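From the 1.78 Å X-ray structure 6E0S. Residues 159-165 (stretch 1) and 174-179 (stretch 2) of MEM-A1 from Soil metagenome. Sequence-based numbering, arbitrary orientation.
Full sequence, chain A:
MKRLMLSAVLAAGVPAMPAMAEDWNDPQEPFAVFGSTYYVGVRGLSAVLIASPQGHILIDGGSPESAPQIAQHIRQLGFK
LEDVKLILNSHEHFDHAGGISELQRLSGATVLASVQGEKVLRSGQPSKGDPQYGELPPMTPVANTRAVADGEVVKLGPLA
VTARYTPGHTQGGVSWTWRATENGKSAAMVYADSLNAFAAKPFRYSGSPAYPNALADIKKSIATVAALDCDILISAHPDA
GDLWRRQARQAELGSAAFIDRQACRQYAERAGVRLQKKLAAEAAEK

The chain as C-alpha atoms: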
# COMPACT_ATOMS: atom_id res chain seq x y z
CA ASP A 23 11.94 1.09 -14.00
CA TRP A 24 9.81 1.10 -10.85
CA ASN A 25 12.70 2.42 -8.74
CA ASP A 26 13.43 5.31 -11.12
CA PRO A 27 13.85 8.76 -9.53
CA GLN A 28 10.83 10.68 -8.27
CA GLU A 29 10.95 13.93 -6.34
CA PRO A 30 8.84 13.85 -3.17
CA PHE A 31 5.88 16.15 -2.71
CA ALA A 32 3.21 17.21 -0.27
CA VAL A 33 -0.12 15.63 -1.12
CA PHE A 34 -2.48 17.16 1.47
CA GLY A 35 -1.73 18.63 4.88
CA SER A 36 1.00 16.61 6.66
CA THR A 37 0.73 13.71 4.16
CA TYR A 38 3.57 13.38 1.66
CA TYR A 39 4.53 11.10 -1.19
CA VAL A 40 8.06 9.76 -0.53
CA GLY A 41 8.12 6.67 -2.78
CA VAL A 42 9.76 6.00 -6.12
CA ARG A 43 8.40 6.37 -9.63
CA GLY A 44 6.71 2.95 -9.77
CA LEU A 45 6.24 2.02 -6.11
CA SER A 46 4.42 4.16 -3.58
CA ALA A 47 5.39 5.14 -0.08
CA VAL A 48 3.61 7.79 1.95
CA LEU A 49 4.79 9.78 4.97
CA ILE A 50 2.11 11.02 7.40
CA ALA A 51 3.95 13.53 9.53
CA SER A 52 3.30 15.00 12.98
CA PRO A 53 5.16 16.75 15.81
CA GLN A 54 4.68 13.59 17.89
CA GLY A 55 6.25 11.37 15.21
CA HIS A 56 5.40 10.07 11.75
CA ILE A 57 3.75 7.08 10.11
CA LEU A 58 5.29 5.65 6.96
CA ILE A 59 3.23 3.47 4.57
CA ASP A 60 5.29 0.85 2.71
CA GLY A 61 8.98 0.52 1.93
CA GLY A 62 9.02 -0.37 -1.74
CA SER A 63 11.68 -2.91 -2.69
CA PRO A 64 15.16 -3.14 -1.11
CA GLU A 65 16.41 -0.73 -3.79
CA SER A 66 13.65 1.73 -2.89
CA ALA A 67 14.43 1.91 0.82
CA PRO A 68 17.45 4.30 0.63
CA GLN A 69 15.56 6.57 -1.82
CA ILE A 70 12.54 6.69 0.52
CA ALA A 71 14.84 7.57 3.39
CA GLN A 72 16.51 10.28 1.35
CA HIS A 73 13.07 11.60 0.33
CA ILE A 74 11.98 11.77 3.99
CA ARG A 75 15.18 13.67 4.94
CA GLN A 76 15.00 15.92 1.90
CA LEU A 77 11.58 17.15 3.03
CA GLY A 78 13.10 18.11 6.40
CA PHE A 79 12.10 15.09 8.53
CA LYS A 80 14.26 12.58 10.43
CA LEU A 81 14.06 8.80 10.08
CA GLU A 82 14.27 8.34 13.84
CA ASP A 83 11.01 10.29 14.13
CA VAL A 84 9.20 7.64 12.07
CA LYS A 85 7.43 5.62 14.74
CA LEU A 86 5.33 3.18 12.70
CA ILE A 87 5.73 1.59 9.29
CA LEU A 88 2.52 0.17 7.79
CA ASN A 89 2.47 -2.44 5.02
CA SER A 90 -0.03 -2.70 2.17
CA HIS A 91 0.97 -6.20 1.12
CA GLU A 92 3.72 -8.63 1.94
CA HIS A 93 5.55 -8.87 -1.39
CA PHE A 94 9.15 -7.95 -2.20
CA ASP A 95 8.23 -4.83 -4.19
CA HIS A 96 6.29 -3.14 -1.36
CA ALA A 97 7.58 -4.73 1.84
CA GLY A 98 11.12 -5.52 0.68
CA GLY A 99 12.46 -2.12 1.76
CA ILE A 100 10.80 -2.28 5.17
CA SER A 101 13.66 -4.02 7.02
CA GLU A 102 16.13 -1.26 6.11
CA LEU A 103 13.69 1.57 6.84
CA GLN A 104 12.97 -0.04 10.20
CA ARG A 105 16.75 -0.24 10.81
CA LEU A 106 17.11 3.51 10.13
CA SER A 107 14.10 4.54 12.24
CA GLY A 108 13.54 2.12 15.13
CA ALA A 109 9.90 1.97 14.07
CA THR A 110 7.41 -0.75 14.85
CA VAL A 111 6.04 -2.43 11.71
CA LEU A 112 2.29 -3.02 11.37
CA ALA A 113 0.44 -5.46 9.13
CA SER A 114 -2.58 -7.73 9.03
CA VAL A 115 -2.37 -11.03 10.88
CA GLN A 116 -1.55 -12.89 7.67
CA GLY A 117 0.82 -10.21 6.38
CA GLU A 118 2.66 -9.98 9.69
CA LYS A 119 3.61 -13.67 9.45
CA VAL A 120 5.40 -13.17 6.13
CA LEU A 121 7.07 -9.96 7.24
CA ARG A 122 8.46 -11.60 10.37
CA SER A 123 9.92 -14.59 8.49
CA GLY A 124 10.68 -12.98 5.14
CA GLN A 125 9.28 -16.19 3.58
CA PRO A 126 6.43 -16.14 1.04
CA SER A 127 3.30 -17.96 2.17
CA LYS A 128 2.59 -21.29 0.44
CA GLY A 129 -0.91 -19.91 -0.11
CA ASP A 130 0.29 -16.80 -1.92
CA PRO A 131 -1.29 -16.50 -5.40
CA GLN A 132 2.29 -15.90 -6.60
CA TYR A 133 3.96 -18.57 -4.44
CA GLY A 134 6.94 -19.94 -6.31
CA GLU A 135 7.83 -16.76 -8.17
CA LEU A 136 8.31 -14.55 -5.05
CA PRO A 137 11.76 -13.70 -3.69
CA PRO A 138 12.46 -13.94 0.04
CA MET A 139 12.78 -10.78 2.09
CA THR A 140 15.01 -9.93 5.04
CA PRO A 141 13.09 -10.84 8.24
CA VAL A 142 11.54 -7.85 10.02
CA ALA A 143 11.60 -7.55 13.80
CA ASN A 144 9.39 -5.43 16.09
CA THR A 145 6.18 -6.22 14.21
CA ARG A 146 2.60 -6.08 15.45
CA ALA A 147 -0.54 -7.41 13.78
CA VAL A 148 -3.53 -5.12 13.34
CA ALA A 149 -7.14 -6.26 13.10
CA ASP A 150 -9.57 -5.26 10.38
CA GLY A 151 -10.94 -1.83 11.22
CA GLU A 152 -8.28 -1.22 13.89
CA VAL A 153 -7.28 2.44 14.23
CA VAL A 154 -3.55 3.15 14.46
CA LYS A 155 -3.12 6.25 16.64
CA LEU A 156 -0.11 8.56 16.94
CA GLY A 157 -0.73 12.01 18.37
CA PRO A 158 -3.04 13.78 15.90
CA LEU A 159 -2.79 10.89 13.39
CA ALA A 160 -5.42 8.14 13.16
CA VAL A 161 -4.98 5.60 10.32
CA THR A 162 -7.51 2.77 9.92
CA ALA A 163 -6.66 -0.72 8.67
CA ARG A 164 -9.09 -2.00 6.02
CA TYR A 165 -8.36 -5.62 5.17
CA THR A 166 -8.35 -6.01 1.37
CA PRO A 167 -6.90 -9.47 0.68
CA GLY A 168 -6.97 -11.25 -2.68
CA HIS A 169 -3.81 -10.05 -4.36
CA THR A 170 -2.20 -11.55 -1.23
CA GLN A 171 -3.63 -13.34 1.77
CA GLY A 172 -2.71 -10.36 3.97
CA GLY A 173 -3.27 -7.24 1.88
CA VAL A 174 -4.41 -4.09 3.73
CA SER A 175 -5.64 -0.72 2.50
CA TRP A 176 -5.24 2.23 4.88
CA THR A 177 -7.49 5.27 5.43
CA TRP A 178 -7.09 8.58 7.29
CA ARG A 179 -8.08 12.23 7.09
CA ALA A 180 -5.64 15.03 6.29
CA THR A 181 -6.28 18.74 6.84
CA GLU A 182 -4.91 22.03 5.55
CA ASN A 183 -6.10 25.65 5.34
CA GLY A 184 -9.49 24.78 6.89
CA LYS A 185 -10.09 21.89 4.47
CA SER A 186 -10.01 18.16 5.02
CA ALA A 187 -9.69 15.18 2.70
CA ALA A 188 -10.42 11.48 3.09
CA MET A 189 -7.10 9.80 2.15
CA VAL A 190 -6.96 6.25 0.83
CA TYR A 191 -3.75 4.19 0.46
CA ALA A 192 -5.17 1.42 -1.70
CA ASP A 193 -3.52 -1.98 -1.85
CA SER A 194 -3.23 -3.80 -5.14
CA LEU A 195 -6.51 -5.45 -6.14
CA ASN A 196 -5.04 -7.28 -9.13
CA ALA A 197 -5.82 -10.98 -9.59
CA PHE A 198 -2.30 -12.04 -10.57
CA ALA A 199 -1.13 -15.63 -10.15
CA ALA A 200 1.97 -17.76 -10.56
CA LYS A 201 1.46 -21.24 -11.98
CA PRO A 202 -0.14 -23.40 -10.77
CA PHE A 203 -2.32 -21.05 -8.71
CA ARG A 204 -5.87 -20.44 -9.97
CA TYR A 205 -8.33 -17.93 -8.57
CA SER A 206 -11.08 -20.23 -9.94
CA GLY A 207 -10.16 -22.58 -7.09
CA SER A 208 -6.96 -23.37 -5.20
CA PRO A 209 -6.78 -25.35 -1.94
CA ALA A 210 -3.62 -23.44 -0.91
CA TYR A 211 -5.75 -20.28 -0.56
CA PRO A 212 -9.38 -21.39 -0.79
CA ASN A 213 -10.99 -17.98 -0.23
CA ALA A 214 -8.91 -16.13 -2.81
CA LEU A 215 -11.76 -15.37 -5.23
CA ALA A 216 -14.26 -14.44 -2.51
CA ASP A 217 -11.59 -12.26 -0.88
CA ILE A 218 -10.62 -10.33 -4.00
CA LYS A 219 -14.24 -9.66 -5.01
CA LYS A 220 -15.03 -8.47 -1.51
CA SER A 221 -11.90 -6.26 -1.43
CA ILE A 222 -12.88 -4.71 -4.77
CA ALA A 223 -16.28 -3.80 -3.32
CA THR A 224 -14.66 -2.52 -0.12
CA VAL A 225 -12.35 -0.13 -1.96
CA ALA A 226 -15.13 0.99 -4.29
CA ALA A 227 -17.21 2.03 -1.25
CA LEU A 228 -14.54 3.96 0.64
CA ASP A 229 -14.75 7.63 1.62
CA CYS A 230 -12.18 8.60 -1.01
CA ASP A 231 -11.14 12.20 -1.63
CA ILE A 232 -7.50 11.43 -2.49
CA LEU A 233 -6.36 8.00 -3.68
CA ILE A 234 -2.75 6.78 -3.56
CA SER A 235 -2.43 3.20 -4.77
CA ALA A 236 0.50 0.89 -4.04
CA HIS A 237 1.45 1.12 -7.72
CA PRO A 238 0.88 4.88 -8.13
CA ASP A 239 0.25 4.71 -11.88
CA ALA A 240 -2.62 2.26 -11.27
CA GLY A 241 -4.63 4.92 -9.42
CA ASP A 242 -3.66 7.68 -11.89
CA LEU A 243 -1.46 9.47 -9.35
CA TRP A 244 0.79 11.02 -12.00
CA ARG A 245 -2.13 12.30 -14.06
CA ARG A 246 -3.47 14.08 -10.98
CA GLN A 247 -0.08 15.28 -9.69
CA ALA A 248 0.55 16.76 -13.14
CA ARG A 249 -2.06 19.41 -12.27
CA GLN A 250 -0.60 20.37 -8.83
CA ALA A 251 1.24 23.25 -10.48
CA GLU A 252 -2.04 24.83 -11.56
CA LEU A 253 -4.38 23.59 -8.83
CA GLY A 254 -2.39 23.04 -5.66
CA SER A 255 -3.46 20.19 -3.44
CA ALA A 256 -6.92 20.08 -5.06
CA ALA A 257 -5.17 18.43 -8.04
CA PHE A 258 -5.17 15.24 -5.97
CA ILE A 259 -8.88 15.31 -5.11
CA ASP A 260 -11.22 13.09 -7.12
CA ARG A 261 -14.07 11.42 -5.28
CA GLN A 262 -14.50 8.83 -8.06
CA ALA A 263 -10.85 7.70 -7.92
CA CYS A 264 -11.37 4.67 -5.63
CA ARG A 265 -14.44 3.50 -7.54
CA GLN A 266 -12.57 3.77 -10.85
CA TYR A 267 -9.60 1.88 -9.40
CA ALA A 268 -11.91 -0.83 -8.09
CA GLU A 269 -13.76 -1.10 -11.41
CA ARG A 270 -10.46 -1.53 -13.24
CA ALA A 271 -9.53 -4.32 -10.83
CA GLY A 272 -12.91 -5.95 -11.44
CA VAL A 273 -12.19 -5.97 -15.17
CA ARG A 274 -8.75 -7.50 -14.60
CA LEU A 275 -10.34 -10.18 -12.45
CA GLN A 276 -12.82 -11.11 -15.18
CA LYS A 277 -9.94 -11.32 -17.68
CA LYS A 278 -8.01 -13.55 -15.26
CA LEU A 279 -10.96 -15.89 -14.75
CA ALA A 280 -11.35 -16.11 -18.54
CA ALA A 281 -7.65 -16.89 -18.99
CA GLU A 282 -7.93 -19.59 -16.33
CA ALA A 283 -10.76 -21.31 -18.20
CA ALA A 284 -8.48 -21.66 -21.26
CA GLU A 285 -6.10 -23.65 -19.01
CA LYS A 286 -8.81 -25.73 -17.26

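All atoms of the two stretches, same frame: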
# COMPACT_ATOMS: atom_id res chain seq x y z
N LEU A 159 -2.59 11.76 14.53
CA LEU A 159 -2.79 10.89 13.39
C LEU A 159 -3.65 9.70 13.78
O LEU A 159 -3.48 9.13 14.86
CB LEU A 159 -1.47 10.36 12.83
CG LEU A 159 -0.35 11.37 12.63
CD1 LEU A 159 0.97 10.73 12.10
CD2 LEU A 159 -0.80 12.49 11.72
N ALA A 160 -4.55 9.30 12.90
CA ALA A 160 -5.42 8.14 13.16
C ALA A 160 -5.62 7.46 11.80
O ALA A 160 -6.34 7.99 10.95
CB ALA A 160 -6.76 8.56 13.79
N VAL A 161 -4.97 6.32 11.60
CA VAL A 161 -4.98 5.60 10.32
C VAL A 161 -5.67 4.26 10.53
O VAL A 161 -5.24 3.46 11.37
CB VAL A 161 -3.56 5.41 9.77
CG1 VAL A 161 -3.60 4.74 8.40
CG2 VAL A 161 -2.81 6.75 9.67
N THR A 162 -6.70 3.97 9.73
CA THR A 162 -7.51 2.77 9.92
C THR A 162 -7.05 1.67 8.98
O THR A 162 -6.86 1.91 7.78
CB THR A 162 -8.98 3.09 9.66
OG1 THR A 162 -9.43 4.08 10.60
CG2 THR A 162 -9.86 1.85 9.80
N ALA A 163 -6.93 0.45 9.51
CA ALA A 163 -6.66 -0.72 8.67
C ALA A 163 -7.96 -1.24 8.05
O ALA A 163 -8.95 -1.51 8.77
CB ALA A 163 -5.99 -1.84 9.46
N ARG A 164 -7.96 -1.38 6.73
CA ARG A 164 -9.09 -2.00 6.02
C ARG A 164 -8.56 -3.22 5.29
O ARG A 164 -7.89 -3.09 4.26
CB ARG A 164 -9.75 -1.01 5.05
CG ARG A 164 -10.29 0.25 5.75
CD ARG A 164 -11.43 -0.09 6.71
NE ARG A 164 -12.59 -0.75 6.07
CZ ARG A 164 -13.65 -0.12 5.56
NH1 ARG A 164 -13.74 1.21 5.61
NH2 ARG A 164 -14.64 -0.81 5.02
N TYR A 165 -8.85 -4.41 5.81
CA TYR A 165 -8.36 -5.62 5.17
C TYR A 165 -8.88 -5.67 3.73
O TYR A 165 -10.08 -5.56 3.49
CB TYR A 165 -8.84 -6.84 5.96
CG TYR A 165 -8.00 -7.23 7.17
CD1 TYR A 165 -7.20 -6.31 7.82
CD2 TYR A 165 -8.07 -8.53 7.68
CE1 TYR A 165 -6.40 -6.70 8.94
CE2 TYR A 165 -7.32 -8.92 8.80
CZ TYR A 165 -6.49 -8.01 9.42
OH TYR A 165 -5.75 -8.42 10.52
N VAL A 174 -3.70 -5.09 2.92
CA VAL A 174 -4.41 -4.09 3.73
C VAL A 174 -4.38 -2.75 3.01
O VAL A 174 -3.33 -2.31 2.51
CB VAL A 174 -3.83 -3.93 5.16
CG1 VAL A 174 -4.58 -2.82 5.93
CG2 VAL A 174 -3.84 -5.26 5.92
N SER A 175 -5.55 -2.12 2.91
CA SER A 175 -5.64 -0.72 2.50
C SER A 175 -5.83 0.14 3.75
O SER A 175 -6.43 -0.30 4.73
CB SER A 175 -6.80 -0.51 1.52
OG SER A 175 -6.63 -1.38 0.39
N TRP A 176 -5.32 1.37 3.71
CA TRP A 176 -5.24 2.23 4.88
C TRP A 176 -5.95 3.56 4.64
O TRP A 176 -5.80 4.18 3.58
CB TRP A 176 -3.78 2.48 5.24
CG TRP A 176 -3.02 1.24 5.53
CD1 TRP A 176 -2.27 0.50 4.62
CD2 TRP A 176 -2.88 0.60 6.79
NE1 TRP A 176 -1.67 -0.56 5.28
CE2 TRP A 176 -2.01 -0.51 6.61
CE3 TRP A 176 -3.38 0.86 8.07
CZ2 TRP A 176 -1.66 -1.36 7.66
CZ3 TRP A 176 -3.03 0.02 9.10
CH2 TRP A 176 -2.16 -1.08 8.89
N THR A 177 -6.73 4.03 5.63
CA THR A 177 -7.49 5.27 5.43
C THR A 177 -7.26 6.24 6.59
O THR A 177 -7.04 5.83 7.74
CB THR A 177 -8.99 5.01 5.27
OG1 THR A 177 -9.51 4.48 6.49
CG2 THR A 177 -9.29 4.01 4.13
N TRP A 178 -7.27 7.53 6.28
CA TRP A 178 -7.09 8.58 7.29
C TRP A 178 -7.60 9.88 6.70
O TRP A 178 -7.92 9.97 5.52
CB TRP A 178 -5.62 8.72 7.76
CG TRP A 178 -4.62 9.20 6.71
CD1 TRP A 178 -4.01 10.42 6.68
CD2 TRP A 178 -4.08 8.46 5.61
NE1 TRP A 178 -3.15 10.50 5.61
CE2 TRP A 178 -3.18 9.30 4.93
CE3 TRP A 178 -4.29 7.16 5.11
CZ2 TRP A 178 -2.49 8.90 3.80
CZ3 TRP A 178 -3.59 6.77 3.97
CH2 TRP A 178 -2.70 7.62 3.34
N ARG A 179 -7.70 10.90 7.55
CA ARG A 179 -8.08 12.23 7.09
C ARG A 179 -6.89 13.15 7.26
O ARG A 179 -6.19 13.10 8.28
CB ARG A 179 -9.29 12.77 7.89
CG ARG A 179 -10.55 12.02 7.55
CD ARG A 179 -11.82 12.78 7.96
NE ARG A 179 -12.12 13.90 7.08
CZ ARG A 179 -12.84 13.83 5.96
NH1 ARG A 179 -13.37 12.69 5.54
NH2 ARG A 179 -13.04 14.91 5.25
O HOH W 1 -7.52 10.38 10.41
O HOH W 2 -8.78 6.61 10.33
O HOH W 3 -4.92 11.16 10.73
O HOH W 4 -12.17 3.27 6.45

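Residues 159-165 and 174-179 are neighbouring antiparallel β-strands: their N-to-C directions differ by 150°, and their axes approach to 4.5 Å. Together they bury 486 Å² of surface.

Four backbone hydrogen bonds fix the register. Thr 162 and Thr 177 exchange a reciprocal pair, from Thr 162 N to Thr 177 O (2.7 Å, 170° at the hydrogen) and from Thr 177 N to Thr 162 O (3.0 Å, 158°). Two residues along, Arg 164 N donates to Ser 175 O (2.7 Å, 152°) and Ser 175 N to Arg 164 O (2.9 Å, 154°). Between these pairs lies the non-hydrogen-bonded pair Ala 163 and Trp 176, with CA atoms 5.0 Å apart. CA-H...O contacts supplement the ladder: Val 161 CA lies 3.3 Å from Thr 177 O, and Trp 176 CA lies 3.3 Å from Thr 162 O.

Beyond Thr 162, water takes over the bridging. Water 1 donates to Ala 160 O (2.7 Å) and accepts from Arg 179 N (2.9 Å), thus linking the strands where direct pairing has ceased. Water 2 accepts from Thr 162 OG1 (2.6 Å) and donates to Ala 160 O (2.9 Å) and Thr 177 O (3.2 Å).

Apolar packing gathers on the face carrying Ala 163, Tyr 165, Val 174 and Trp 176. The small Ala 163 CB meets Trp 176 CZ3 at 3.5 Å and Val 174 CG1 at 3.9 Å; the indole reaches it because its end comes nearer the opposing strand. Tyr 165 CD1 approaches Val 174 CG2 obliquely at 4.0 Å. Val 161 touches both tryptophans, CG1 to Trp 176 CB and CG2 to Trp 178 CB, each 3.9 Å.

The other face, with Thr 162, Arg 164, Ser 175 and Thr 177, is more polar. There water 4 joins Arg 164 NH1 (2.7 Å) to Thr 177 OG1 (2.9 Å).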